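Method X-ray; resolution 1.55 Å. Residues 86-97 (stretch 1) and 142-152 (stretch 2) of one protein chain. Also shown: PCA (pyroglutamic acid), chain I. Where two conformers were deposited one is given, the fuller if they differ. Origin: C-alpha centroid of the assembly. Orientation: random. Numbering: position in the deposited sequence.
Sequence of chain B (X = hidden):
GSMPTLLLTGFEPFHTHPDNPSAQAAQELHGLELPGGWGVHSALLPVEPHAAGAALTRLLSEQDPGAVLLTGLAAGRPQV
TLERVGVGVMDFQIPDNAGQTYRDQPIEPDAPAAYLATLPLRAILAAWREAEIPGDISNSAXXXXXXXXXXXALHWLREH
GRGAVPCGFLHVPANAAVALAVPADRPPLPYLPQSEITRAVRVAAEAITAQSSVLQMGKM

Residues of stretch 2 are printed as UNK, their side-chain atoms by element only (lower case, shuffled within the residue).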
# COMPACT_ATOMS: atom_id res chain seq x y z
N GLY B 86 -6.23 17.03 -16.82
CA GLY B 86 -7.11 17.73 -15.90
C GLY B 86 -8.55 17.47 -16.32
O GLY B 86 -8.92 17.70 -17.47
N VAL B 87 -9.37 17.00 -15.37
CA VAL B 87 -10.75 16.59 -15.66
C VAL B 87 -11.71 17.67 -15.17
O VAL B 87 -11.51 18.27 -14.10
CB VAL B 87 -11.04 15.24 -14.98
CG1 VAL B 87 -12.51 14.87 -15.11
CG2 VAL B 87 -10.15 14.14 -15.56
N GLY B 88 -12.74 17.94 -15.97
CA GLY B 88 -13.68 19.05 -15.71
C GLY B 88 -14.73 18.74 -14.66
O GLY B 88 -15.92 19.02 -14.86
N VAL B 89 -14.33 18.14 -13.55
CA VAL B 89 -15.24 17.79 -12.47
C VAL B 89 -14.61 18.15 -11.13
O VAL B 89 -13.40 17.95 -10.92
CB VAL B 89 -15.63 16.29 -12.48
CG1 VAL B 89 -16.56 15.95 -11.32
CG2 VAL B 89 -16.30 15.89 -13.82
N MET B 90 -15.44 18.65 -10.21
CA MET B 90 -15.09 18.88 -8.81
C MET B 90 -15.79 17.83 -7.95
O MET B 90 -17.03 17.81 -7.89
CB MET B 90 -15.50 20.29 -8.37
CG MET B 90 -14.92 21.35 -9.28
SD MET B 90 -15.72 22.95 -9.23
CE MET B 90 -15.17 23.66 -7.68
N ASP B 91 -15.00 17.02 -7.25
CA ASP B 91 -15.57 16.03 -6.34
C ASP B 91 -14.61 15.88 -5.18
O ASP B 91 -13.52 15.31 -5.34
CB ASP B 91 -15.83 14.69 -7.03
CG ASP B 91 -16.67 13.78 -6.17
OD1 ASP B 91 -17.89 13.92 -6.14
OD2 ASP B 91 -16.09 12.89 -5.51
N PHE B 92 -14.99 16.45 -4.03
CA PHE B 92 -14.05 16.63 -2.92
C PHE B 92 -14.26 15.55 -1.89
O PHE B 92 -15.35 15.43 -1.33
CB PHE B 92 -14.24 18.00 -2.27
CG PHE B 92 -13.77 19.19 -3.10
CD1 PHE B 92 -13.41 19.08 -4.45
CD2 PHE B 92 -13.69 20.44 -2.48
CE1 PHE B 92 -12.98 20.19 -5.18
CE2 PHE B 92 -13.27 21.56 -3.18
CZ PHE B 92 -12.90 21.46 -4.53
N GLN B 93 -13.20 14.80 -1.60
CA GLN B 93 -13.25 13.80 -0.54
C GLN B 93 -13.08 14.41 0.84
O GLN B 93 -13.53 13.80 1.82
CB GLN B 93 -12.16 12.75 -0.76
CG GLN B 93 -12.27 12.10 -2.14
CD GLN B 93 -13.44 11.15 -2.22
OE1 GLN B 93 -13.72 10.39 -1.28
NE2 GLN B 93 -14.16 11.19 -3.33
N ILE B 94 -12.42 15.56 0.95
CA ILE B 94 -12.30 16.36 2.17
C ILE B 94 -12.70 17.78 1.82
O ILE B 94 -12.65 18.18 0.64
CB ILE B 94 -10.86 16.34 2.75
CG1 ILE B 94 -9.85 16.75 1.66
CG2 ILE B 94 -10.51 14.96 3.31
CD1 ILE B 94 -8.45 17.07 2.24
N PRO B 95 -13.11 18.58 2.81
CA PRO B 95 -13.46 19.97 2.50
C PRO B 95 -12.23 20.75 2.09
O PRO B 95 -11.08 20.41 2.41
CB PRO B 95 -14.06 20.51 3.81
CG PRO B 95 -13.72 19.46 4.86
CD PRO B 95 -13.49 18.17 4.18
N ASP B 96 -12.48 21.82 1.34
CA ASP B 96 -11.42 22.77 1.02
C ASP B 96 -11.26 23.69 2.23
O ASP B 96 -11.89 23.52 3.27
CB ASP B 96 -11.73 23.49 -0.30
CG ASP B 96 -13.00 24.39 -0.23
OD1 ASP B 96 -13.38 24.89 0.87
OD2 ASP B 96 -13.58 24.68 -1.32
N ASN B 97 -10.42 24.72 2.11
CA ASN B 97 -10.09 25.58 3.25
C ASN B 97 -11.19 26.58 3.60
O ASN B 97 -11.09 27.27 4.63
CB ASN B 97 -8.77 26.32 2.99
CG ASN B 97 -7.57 25.46 3.34
OD1 ASN B 97 -7.71 24.38 3.92
ND2 ASN B 97 -6.38 25.95 3.01
N UNK B 142 -6.57 13.59 -9.02
CA UNK B 142 -7.72 13.75 -8.13
C UNK B 142 -8.74 14.70 -8.76
O UNK B 142 -8.57 15.13 -9.88
N UNK B 143 -9.82 14.97 -8.01
CA UNK B 143 -10.85 15.94 -8.43
C UNK B 143 -10.99 17.06 -7.39
O UNK B 143 -12.05 17.65 -7.25
c UNK B 143 -12.04 14.22 -9.89
c UNK B 143 -12.18 15.23 -8.73
c UNK B 143 -13.42 13.58 -10.07
c UNK B 143 -11.61 14.86 -11.22
N UNK B 144 -9.89 17.35 -6.66
CA UNK B 144 -9.85 18.39 -5.64
C UNK B 144 -9.26 19.66 -6.26
O UNK B 144 -9.42 19.88 -7.45
c UNK B 144 -7.84 19.38 -1.17
c UNK B 144 -10.22 19.60 -1.18
o UNK B 144 -8.93 20.37 0.71
c UNK B 144 -9.09 18.58 -3.09
c UNK B 144 -9.00 19.78 -0.54
c UNK B 144 -9.07 17.85 -4.44
c UNK B 144 -10.26 19.00 -2.44
c UNK B 144 -7.89 18.78 -2.43
N UNK B 145 -8.59 20.49 -5.48
CA UNK B 145 -8.28 21.84 -5.98
C UNK B 145 -7.10 21.81 -6.96
O UNK B 145 -7.06 22.63 -7.89
c UNK B 145 -9.18 22.77 -3.77
c UNK B 145 -8.05 22.82 -4.80
c UNK B 145 -7.98 24.30 -5.31
N UNK B 146 -6.14 20.86 -6.82
CA UNK B 146 -5.05 20.77 -7.80
C UNK B 146 -5.57 20.43 -9.18
O UNK B 146 -5.21 21.06 -10.17
c UNK B 146 -4.02 19.71 -7.36
s UNK B 146 -3.11 20.22 -5.84
N UNK B 147 -6.42 19.41 -9.28
CA UNK B 147 -7.04 19.14 -10.57
C UNK B 147 -7.80 20.35 -11.10
O UNK B 147 -7.73 20.66 -12.30
c UNK B 147 -8.76 17.71 -11.72
o UNK B 147 -8.20 17.10 -12.65
c UNK B 147 -8.00 17.98 -10.43
n UNK B 147 -10.00 18.17 -11.79
N UNK B 148 -8.55 21.03 -10.22
CA UNK B 148 -9.32 22.20 -10.64
C UNK B 148 -8.42 23.23 -11.32
O UNK B 148 -8.79 23.74 -12.38
c UNK B 148 -11.99 24.16 -10.26
c UNK B 148 -10.06 22.80 -9.45
c UNK B 148 -9.98 25.32 -9.59
c UNK B 148 -11.85 26.57 -10.40
c UNK B 148 -10.56 26.54 -9.91
c UNK B 148 -12.59 25.40 -10.57
c UNK B 148 -10.70 24.12 -9.75
N UNK B 149 -7.25 23.55 -10.73
CA UNK B 149 -6.45 24.63 -11.32
C UNK B 149 -5.78 24.17 -12.60
O UNK B 149 -5.55 24.98 -13.52
c UNK B 149 -4.40 24.25 -9.80
c UNK B 149 -6.15 25.99 -9.17
c UNK B 149 -5.45 25.25 -10.33
N UNK B 150 -5.51 22.86 -12.73
CA UNK B 150 -4.93 22.33 -13.96
C UNK B 150 -5.92 22.48 -15.10
O UNK B 150 -5.59 23.06 -16.14
c UNK B 150 -3.72 18.68 -14.72
c UNK B 150 -4.01 20.15 -14.99
c UNK B 150 -2.77 20.87 -15.57
c UNK B 150 -4.56 20.85 -13.76
N UNK B 151 -7.17 22.03 -14.88
CA UNK B 151 -8.21 22.22 -15.88
C UNK B 151 -8.42 23.71 -16.15
O UNK B 151 -8.53 24.13 -17.31
c UNK B 151 -10.64 21.65 -16.40
c UNK B 151 -11.96 20.65 -18.19
o UNK B 151 -13.72 21.93 -19.23
c UNK B 151 -12.71 21.82 -18.30
c UNK B 151 -9.51 21.55 -15.40
c UNK B 151 -10.93 20.59 -17.26
c UNK B 151 -12.44 22.91 -17.45
c UNK B 151 -11.43 22.80 -16.50
N UNK B 152 -8.53 24.51 -15.08
CA UNK B 152 -8.78 25.95 -15.24
C UNK B 152 -7.71 26.61 -16.12
O UNK B 152 -8.04 27.40 -17.02
n UNK B 152 -8.91 30.24 -13.99
c UNK B 152 -10.19 29.94 -13.80
c UNK B 152 -9.04 28.05 -13.89
c UNK B 152 -8.17 29.08 -14.02
n UNK B 152 -10.30 28.62 -13.76
c UNK B 152 -8.82 26.59 -13.86
N PCA I . -2.91 19.27 -2.77
CA PCA I . -4.36 19.21 -2.89
CB PCA I . -4.88 20.66 -2.82
CG PCA I . -3.70 21.57 -2.49
CD PCA I . -2.52 20.63 -2.54
OE PCA I . -1.36 21.03 -2.39
C PCA I . -4.76 18.44 -4.17
O PCA I . -5.77 18.70 -4.82
OXT PCA I . -4.01 17.53 -4.61
O HOH W 1 -15.97 21.50 -17.10
O HOH W 2 -11.44 19.59 -9.64

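Position 142 has no side-chain atoms and touches nothing on stretch 1; its phi of 75° suits the residue it must be, G142. Position 143 carries four carbons, forked at the second, with CB directed toward stretch 1. One tip lies 3.8 Å from V87 CB and the other 4.1 Å from V89 CG1. Four carbons forked at the second make L143. Its backbone also takes part: D91 N donates to L143 O at 3.0 Å.

At position 144, one carbon leads to a six-carbon ring bearing one oxygen, the pattern of tyrosine. This is Y144, at the N-cap position just before the helix. Its ring turns an edge to the face of F92, with centroids 4.9 Å apart and planes at 78°, and Y144 OH donates to P95 O at 2.7 Å. I94 packs alongside, CG1 3.8 Å from Y144 CZ, although I94 O, buried here, finds no polar partner.

Position 145 has one carbon carrying two more, one of them 4.0 Å from F92 CZ: a beta-branched, all-carbon side chain, V145. Position 146 has a carbon and a sulfur, out of reach of stretch 1, and is C146; its backbone N donates to PCA O at 3.0 Å.

Position 147 shows two carbons, the second bearing an oxygen and a nitrogen, an amide as short as asparagine's. N147 pairs with the backbone of V87 on both sides of the amide: V87 N donates to N147 OD1 at 3.0 Å, and N147 ND2 to V87 O at 2.8 Å.

Position 148 has a carbon and a plain six-carbon ring, with M90 SD 4.1 Å from its nearest atom; it is F148. Position 149, three carbons branched at CB, does not reach stretch 1 and is V149. The four carbons at 150, forked at the second, approach G86 N to 3.7 Å and identify L150.

Position 151 again has a six-carbon ring with one oxygen. G88 CA sits over its face, 3.7 Å from the centroid, in a CH-pi contact with Y151. Position 152 ends in a five-membered ring of three carbons and two nitrogens, H152, and does not touch stretch 1.

The contact thus joins polar pairing to apolar packing. N147 and L143 O engage backbone groups of stretch 1, while L143 and the aromatic rings supply packing surface. Glycine matters at G86 and G88: an ideal CB would lie 3.0 Å from Y151 N and from Y151 CE2, respectively. Water 2 links V89 O, Y144 O and N147 ND2 at 2.9, 3.0 and 3.0 Å from its oxygen.

Stretch 2, residues 142-152: GLYVCNFVLYH
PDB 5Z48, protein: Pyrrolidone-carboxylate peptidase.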